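Side-chain contacts in protein VMS1 (Saccharomyces cerevisiae, PDB 5WHG), which cleaves polypeptidyl-tRNAs downstream of ribosome-associated quality control, releasing incompletely synthesized polypeptides for degradation: residues V351-L354 with K355-C359; E193-T196 with F197-S200; D66-L69 with M70-R74. All coordinates share one frame; numbering follows the deposited sequence.

Interaction 1. Residues V351-L354 with K355-C359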
loop_
_atom_site.group_PDB
_atom_site.type_symbol
_atom_site.label_atom_id
_atom_site.label_comp_id
_atom_site.label_asym_id
_atom_site.label_seq_id
_atom_site.Cartn_x
_atom_site.Cartn_y
_atom_site.Cartn_z
ATOM N N VAL A 351 -3.986 10.398 9.188
ATOM C CA VAL A 351 -2.813 9.556 8.980
ATOM C C VAL A 351 -2.990 8.216 9.682
ATOM O O VAL A 351 -2.724 7.152 9.107
ATOM C CB VAL A 351 -1.533 10.282 9.428
ATOM C CG1 VAL A 351 -0.491 9.287 9.807
ATOM C CG2 VAL A 351 -0.980 11.069 8.275
ATOM N N LEU A 352 -3.464 8.233 10.919
ATOM C CA LEU A 352 -3.598 6.968 11.622
ATOM C C LEU A 352 -4.565 6.050 10.880
ATOM O O LEU A 352 -4.333 4.840 10.787
ATOM C CB LEU A 352 -4.033 7.207 13.069
ATOM C CG LEU A 352 -4.165 5.906 13.864
ATOM C CD1 LEU A 352 -2.852 5.466 14.551
ATOM C CD2 LEU A 352 -5.305 6.007 14.842
ATOM N N GLU A 353 -5.615 6.620 10.281
ATOM C CA GLU A 353 -6.551 5.808 9.503
ATOM C C GLU A 353 -5.902 5.235 8.241
ATOM O O GLU A 353 -6.237 4.122 7.828
ATOM C CB GLU A 353 -7.790 6.638 9.151
ATOM C CG GLU A 353 -8.801 5.922 8.262
ATOM C CD GLU A 353 -9.327 4.605 8.851
ATOM O OE1 GLU A 353 -9.887 4.617 9.976
ATOM O OE2 GLU A 353 -9.179 3.557 8.170
ATOM N N LEU A 354 -4.988 5.978 7.613
ATOM C CA LEU A 354 -4.207 5.427 6.510
ATOM C C LEU A 354 -3.382 4.218 6.962
ATOM O O LEU A 354 -3.242 3.234 6.218
ATOM C CB LEU A 354 -3.310 6.525 5.926
ATOM C CG LEU A 354 -4.028 7.676 5.194
ATOM C CD1 LEU A 354 -3.058 8.647 4.566
ATOM C CD2 LEU A 354 -5.001 7.166 4.127
ATOM N N LYS A 355 -2.840 4.266 8.190
ATOM C CA LYS A 355 -2.077 3.134 8.710
ATOM C C LYS A 355 -2.988 1.955 9.048
ATOM O O LYS A 355 -2.610 0.792 8.850
ATOM C CB LYS A 355 -1.284 3.548 9.950
ATOM C CG LYS A 355 -0.306 4.692 9.779
ATOM C CD LYS A 355 0.624 4.760 10.994
ATOM C CE LYS A 355 1.776 5.739 10.775
ATOM N NZ LYS A 355 2.815 5.592 11.835
ATOM N N LYS A 356 -4.172 2.234 9.605
ATOM C CA LYS A 356 -5.154 1.176 9.832
ATOM C C LYS A 356 -5.452 0.459 8.527
ATOM O O LYS A 356 -5.374 -0.771 8.442
ATOM C CB LYS A 356 -6.438 1.763 10.450
ATOM C CG LYS A 356 -7.598 0.757 10.751
ATOM C CD LYS A 356 -8.594 0.564 9.566
ATOM C CE LYS A 356 -9.353 -0.777 9.639
ATOM N NZ LYS A 356 -10.233 -1.040 8.460
ATOM N N ALA A 357 -5.776 1.230 7.489
ATOM C CA ALA A 357 -6.059 0.656 6.183
ATOM C C ALA A 357 -4.890 -0.178 5.686
ATOM O O ALA A 357 -5.082 -1.293 5.192
ATOM C CB ALA A 357 -6.389 1.770 5.195
ATOM N N TRP A 358 -3.664 0.344 5.810
ATOM C CA TRP A 358 -2.508 -0.398 5.309
ATOM C C TRP A 358 -2.331 -1.717 6.052
ATOM O O TRP A 358 -2.127 -2.764 5.430
ATOM C CB TRP A 358 -1.226 0.434 5.402
ATOM C CG TRP A 358 -0.058 -0.303 4.797
ATOM C CD1 TRP A 358 1.071 -0.733 5.438
ATOM C CD2 TRP A 358 0.069 -0.731 3.431
ATOM N NE1 TRP A 358 1.904 -1.387 4.553
ATOM C CE2 TRP A 358 1.311 -1.407 3.317
ATOM C CE3 TRP A 358 -0.745 -0.608 2.296
ATOM C CZ2 TRP A 358 1.765 -1.956 2.102
ATOM C CZ3 TRP A 358 -0.298 -1.161 1.090
ATOM C CH2 TRP A 358 0.956 -1.824 1.006
ATOM N N CYS A 359 -2.398 -1.690 7.384
ATOM C CA CYS A 359 -2.249 -2.939 8.130
ATOM C C CYS A 359 -3.345 -3.924 7.759
ATOM O O CYS A 359 -3.101 -5.133 7.692
ATOM C CB CYS A 359 -2.255 -2.685 9.634
ATOM S SG CYS A 359 -0.778 -1.861 10.259
#

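Interaction 2. Residues E193-T196 with F197-S200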
loop_
_atom_site.group_PDB
_atom_site.type_symbol
_atom_site.label_atom_id
_atom_site.label_comp_id
_atom_site.label_asym_id
_atom_site.label_seq_id
_atom_site.Cartn_x
_atom_site.Cartn_y
_atom_site.Cartn_z
ATOM N N GLU A 193 3.219 -17.044 -7.234
ATOM C CA GLU A 193 4.328 -16.352 -7.874
ATOM C C GLU A 193 4.412 -14.903 -7.425
ATOM O O GLU A 193 5.513 -14.355 -7.276
ATOM C CB GLU A 193 4.185 -16.453 -9.387
ATOM C CG GLU A 193 4.386 -17.869 -9.867
ATOM C CD GLU A 193 4.185 -18.016 -11.342
ATOM O OE1 GLU A 193 3.254 -17.378 -11.880
ATOM O OE2 GLU A 193 4.968 -18.770 -11.957
ATOM N N ALA A 194 3.262 -14.262 -7.204
ATOM C CA ALA A 194 3.275 -12.892 -6.700
ATOM C C ALA A 194 3.861 -12.836 -5.293
ATOM O O ALA A 194 4.756 -12.022 -5.018
ATOM C CB ALA A 194 1.864 -12.306 -6.718
ATOM N N LEU A 195 3.371 -13.709 -4.398
ATOM C CA LEU A 195 3.845 -13.733 -3.017
ATOM C C LEU A 195 5.347 -13.971 -2.933
ATOM O O LEU A 195 6.035 -13.342 -2.120
ATOM C CB LEU A 195 3.098 -14.800 -2.223
ATOM C CG LEU A 195 1.668 -14.415 -1.840
ATOM C CD1 LEU A 195 0.945 -15.603 -1.259
ATOM C CD2 LEU A 195 1.637 -13.271 -0.851
ATOM N N THR A 196 5.886 -14.869 -3.756
ATOM C CA THR A 196 7.318 -15.122 -3.640
ATOM C C THR A 196 8.126 -13.935 -4.149
ATOM O O THR A 196 9.171 -13.609 -3.573
ATOM C CB THR A 196 7.702 -16.423 -4.357
ATOM O OG1 THR A 196 9.124 -16.596 -4.317
ATOM C CG2 THR A 196 7.244 -16.414 -5.789
ATOM N N PHE A 197 7.640 -13.247 -5.182
ATOM C CA PHE A 197 8.333 -12.057 -5.670
ATOM C C PHE A 197 8.278 -10.916 -4.655
ATOM O O PHE A 197 9.236 -10.143 -4.528
ATOM C CB PHE A 197 7.729 -11.613 -7.001
ATOM C CG PHE A 197 8.232 -10.276 -7.472
ATOM C CD1 PHE A 197 9.464 -10.168 -8.105
ATOM C CD2 PHE A 197 7.482 -9.126 -7.261
ATOM C CE1 PHE A 197 9.932 -8.941 -8.524
ATOM C CE2 PHE A 197 7.939 -7.895 -7.680
ATOM C CZ PHE A 197 9.166 -7.799 -8.306
ATOM N N TRP A 198 7.150 -10.776 -3.952
ATOM C CA TRP A 198 7.048 -9.799 -2.874
ATOM C C TRP A 198 8.058 -10.081 -1.769
ATOM O O TRP A 198 8.622 -9.150 -1.180
ATOM C CB TRP A 198 5.624 -9.798 -2.311
ATOM C CG TRP A 198 4.685 -9.225 -3.284
ATOM C CD1 TRP A 198 5.019 -8.486 -4.375
ATOM C CD2 TRP A 198 3.257 -9.331 -3.288
ATOM N NE1 TRP A 198 3.889 -8.118 -5.061
ATOM C CE2 TRP A 198 2.792 -8.625 -4.421
ATOM C CE3 TRP A 198 2.326 -9.952 -2.458
ATOM C CZ2 TRP A 198 1.439 -8.528 -4.742
ATOM C CZ3 TRP A 198 0.978 -9.849 -2.774
ATOM C CH2 TRP A 198 0.549 -9.149 -3.909
ATOM N N ASN A 199 8.289 -11.356 -1.464
ATOM C CA ASN A 199 9.196 -11.734 -0.385
ATOM C C ASN A 199 10.566 -12.090 -0.961
ATOM O O ASN A 199 10.993 -13.245 -0.989
ATOM C CB ASN A 199 8.612 -12.889 0.419
ATOM C CG ASN A 199 7.301 -12.539 1.079
ATOM O OD1 ASN A 199 7.277 -12.004 2.182
ATOM N ND2 ASN A 199 6.201 -12.857 0.413
ATOM N N SER A 200 11.255 -11.053 -1.427
ATOM C CA SER A 200 12.618 -11.196 -1.915
ATOM C C SER A 200 13.276 -9.830 -1.861
ATOM O O SER A 200 12.671 -8.830 -2.253
ATOM C CB SER A 200 12.654 -11.750 -3.342
ATOM O OG SER A 200 11.878 -10.938 -4.201
#

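Interaction 3. Residues D66-L69 with M70-R74. With ZN (zinc ion), chain B.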
loop_
_atom_site.group_PDB
_atom_site.type_symbol
_atom_site.label_atom_id
_atom_site.label_comp_id
_atom_site.label_asym_id
_atom_site.label_seq_id
_atom_site.Cartn_x
_atom_site.Cartn_y
_atom_site.Cartn_z
ATOM N N ASP A 66 18.705 4.156 8.966
ATOM C CA ASP A 66 18.221 5.387 8.357
ATOM C C ASP A 66 18.969 5.720 7.075
ATOM O O ASP A 66 18.464 6.505 6.267
ATOM C CB ASP A 66 18.331 6.553 9.339
ATOM C CG ASP A 66 17.392 6.412 10.518
ATOM O OD1 ASP A 66 16.236 5.980 10.304
ATOM O OD2 ASP A 66 17.812 6.727 11.657
ATOM N N TYR A 67 20.153 5.140 6.866
ATOM C CA TYR A 67 20.877 5.379 5.623
ATOM C C TYR A 67 20.140 4.772 4.436
ATOM O O TYR A 67 19.822 5.470 3.465
ATOM C CB TYR A 67 22.286 4.811 5.720
ATOM C CG TYR A 67 23.155 5.163 4.540
ATOM C CD1 TYR A 67 23.526 6.475 4.296
ATOM C CD2 TYR A 67 23.622 4.179 3.683
ATOM C CE1 TYR A 67 24.331 6.796 3.224
ATOM C CE2 TYR A 67 24.430 4.490 2.613
ATOM C CZ TYR A 67 24.779 5.797 2.386
ATOM O OH TYR A 67 25.583 6.102 1.313
ATOM N N HIS A 68 19.855 3.467 4.506
ATOM C CA HIS A 68 19.088 2.809 3.457
ATOM C C HIS A 68 17.787 3.540 3.150
ATOM O O HIS A 68 17.355 3.578 1.994
ATOM C CB HIS A 68 18.785 1.366 3.852
ATOM C CG HIS A 68 17.995 0.611 2.826
ATOM N ND1 HIS A 68 18.587 -0.079 1.788
ATOM C CD2 HIS A 68 16.658 0.448 2.671
ATOM C CE1 HIS A 68 17.651 -0.635 1.041
ATOM N NE2 HIS A 68 16.471 -0.331 1.555
ATOM N N LEU A 69 17.153 4.138 4.157
ATOM C CA LEU A 69 15.854 4.750 3.911
ATOM C C LEU A 69 15.977 6.017 3.075
ATOM O O LEU A 69 15.148 6.269 2.190
ATOM C CB LEU A 69 15.152 5.041 5.234
ATOM C CG LEU A 69 14.180 3.940 5.660
ATOM C CD1 LEU A 69 13.446 4.334 6.928
ATOM C CD2 LEU A 69 13.199 3.639 4.524
HETATM N N MSE A 70 16.997 6.824 3.329
HETATM C CA MSE A 70 17.151 8.058 2.568
HETATM C C MSE A 70 17.553 7.757 1.125
HETATM O O MSE A 70 17.121 8.440 0.200
HETATM C CB MSE A 70 18.173 8.975 3.235
HETATM C CG MSE A 70 17.876 9.247 4.698
HETATM SE SE MSE A 70 19.295 10.241 5.608
HETATM C CE MSE A 70 18.856 12.028 4.940
ATOM N N ASN A 71 18.373 6.722 0.938
ATOM C CA ASN A 71 18.762 6.330 -0.411
ATOM C C ASN A 71 17.582 5.765 -1.193
ATOM O O ASN A 71 17.451 6.021 -2.396
ATOM C CB ASN A 71 19.898 5.323 -0.348
ATOM C CG ASN A 71 21.227 5.988 -0.314
ATOM O OD1 ASN A 71 21.481 6.907 -1.083
ATOM N ND2 ASN A 71 22.086 5.552 0.590
ATOM N N VAL A 72 16.726 4.977 -0.535
ATOM C CA VAL A 72 15.456 4.590 -1.146
ATOM C C VAL A 72 14.671 5.836 -1.523
ATOM O O VAL A 72 14.206 5.985 -2.661
ATOM C CB VAL A 72 14.644 3.691 -0.195
ATOM C CG1 VAL A 72 13.195 3.667 -0.626
ATOM C CG2 VAL A 72 15.186 2.279 -0.167
ATOM N N LYS A 73 14.514 6.746 -0.560
ATOM C CA LYS A 73 13.813 8.000 -0.804
ATOM C C LYS A 73 14.462 8.774 -1.949
ATOM O O LYS A 73 13.787 9.182 -2.899
ATOM C CB LYS A 73 13.805 8.821 0.484
ATOM C CG LYS A 73 12.528 9.548 0.803
ATOM C CD LYS A 73 12.477 9.808 2.292
ATOM C CE LYS A 73 11.261 10.612 2.682
ATOM N NZ LYS A 73 11.445 11.235 4.035
ATOM N N ARG A 74 15.786 8.955 -1.892
ATOM C CA ARG A 74 16.470 9.701 -2.945
ATOM C C ARG A 74 16.207 9.096 -4.318
ATOM O O ARG A 74 15.996 9.824 -5.292
ATOM C CB ARG A 74 17.975 9.762 -2.676
ATOM C CG ARG A 74 18.792 9.511 -3.930
ATOM C CD ARG A 74 20.150 10.146 -3.927
ATOM N NE ARG A 74 20.850 9.762 -5.146
ATOM C CZ ARG A 74 22.068 10.178 -5.459
ATOM N NH1 ARG A 74 22.706 10.995 -4.638
ATOM N NH2 ARG A 74 22.642 9.778 -6.586
HETATM ZN ZN ZN B . 20.373 0.214 1.259
#

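Interaction 1. Residues V351-L354 with K355-C359
Glu353 and Lys356, three residues apart on the helix, run side by side and point the same way. The carboxylate meets the lysine through its aliphatic part: Glu353 OE2 is 3.4 Å from Lys356 CD, whereas Glu353 OE2 and Lys356 NZ stay 4.7 Å apart, so any attraction between the charges acts at a distance. Both chains leave with CG opposite the backbone N and then bend, Lys356 at chi2 -90°, which lays its methylenes along the carboxylate. Between Val351 and Lys355, one turn apart, CG1 of the valine approaches CE of the lysine at 4.3 Å. The lysine is extended beyond CG, long enough to lay its hydrocarbon by the valine and to carry its amine to a long, weak ion pair with Glu239.

Main-chain bonds four residues apart hold these side chains in place. Lys356 N reaches Leu352 O at 2.9 Å, in the carbonyl plane, and Ala357 N reaches Glu353 O at 2.9 Å and 171°. At the helix start, Thr350 OG1 is hydrogen-bonded to Glu353 N. Leu354, Ala357 and Trp358 turn to the sheet, where Leu354 meets Phe248, Ala219 and Ala221, and small Ala357 packs on Met212. Glu353 is buried too, touching Met212, Thr346 and Asn347. A helix laid with mainly apolar side chains on a mixed beta-sheet belongs to the alpha/beta architecture of the VLRF1 domain, which mediates 60S binding.

Interaction 2. Residues E193-T196 with F197-S200
Trp198 lays one face of its indole over the carbonyl oxygen of Ala194, one turn earlier in the helix. The oxygen sits toward the rim of the ring system, with Trp198 CG 3.3 Å from Ala194 O. The same oxygen accepts the backbone bond from Trp198 N at 2.9 Å and 162°. With CG beside its own N (chi1 -70°), the indole folds back along the helix toward Ala194 and Leu195. Leu195 CD2 then comes obliquely to the six-membered ring, 3.8 Å from Trp198 CE3, and Ala194 CB lies 4.3 Å from Trp198 CZ2. A methyl suits Ala194, where a large ring passes close by, while branched Leu195 can reach both the indole and Ile178.

Outside the helix, Phe183 meets the indole at a shallow angle and Phe25 meets it edge-to-face. Replacing Trp198 by an alanine is likely to leave Leu195 CD2 without its aromatic neighbour and to open a gap between this helix and the two phenylalanines.

At the helix end, Asn199 is the first residue to depart from helical geometry. Its backbone N reaches Leu195 O at 3.1 Å, and its ND2 reaches Leu195 O at 2.6 Å and 153°, the two donors coming from opposite faces of the carbonyl plane. The carboxamide is anchored elsewhere too, since Asn199 OD1 accepts from Leu27 N and ND2 makes a weak bond to Ile24 O. Ser200 OG adds a bond of 2.8 Å to Phe197 O, from above the carbonyl plane. Leu195 O is thus gripped by two donors and the serine hydroxyl serves Phe197 O where the helix stops, while the indole supplies the apolar adhesion.

Interaction 3. Residues D66-L69 with M70-R74
Tyr67 and Asn71 cross obliquely, with ring and carboxamide planes 89° apart. The amide nitrogen stands over one face of the phenol ring, toward its rim: Asn71 ND2 is 3.2 Å from Tyr67 CZ. An electropositive amide NH2 above an electron-rich ring is probably mildly attractive, and asparagine is short enough to place it there from the next turn.

Val72 slants past the His68 ring, neither clearly over its face nor at its edge, and Val72 CG2 comes to 3.4 Å from His68 NE2. With CG opposite the backbone N (chi1 180°) the imidazole swings out, and chi2 of 88° turns ND1 of His68 to the zinc ion at 1.9 Å. Cys46, Cys49 and His62 complete the site of this C2H2 zinc finger. In the backbone, Val72 N bonds to His68 O at 3.0 Å, tying metal ligand and valine into one turn, while Thr65 OG1 is hydrogen-bonded to His68 N. Val72 and His68 both touch Val48 as well.

CG of selenomethionine Met70 touches Asp66 O, one turn back. Because ND1 is committed to zinc, the metal probably draws electron density from the imidazole, while the apolar valine methyl packs beside NE2.

The three interactions each lie on a separate helix, interaction 2 running off its C-terminal end; none touches another, their centres being 22 to 23 Å apart. Interaction 1 lies nearest the chain's centre and is partly buried: its apolar side rests on the mixed sheet, which buried Glu353 and the Lys355 hydrocarbon also border, while Lys356 is partly exposed. Interaction 2, across the centre from it, is a surface contact where aromatic packing joins carbonyl-satisfying polar groups. Interaction 3, partly buried, alone includes metal coordination. Interactions 1 and 3 both meet strand 247-255, through Val351, Leu354 and Lys355 and through Leu69 and Lys73, whereas interaction 2 packs on strand 176-179 of the other sheet.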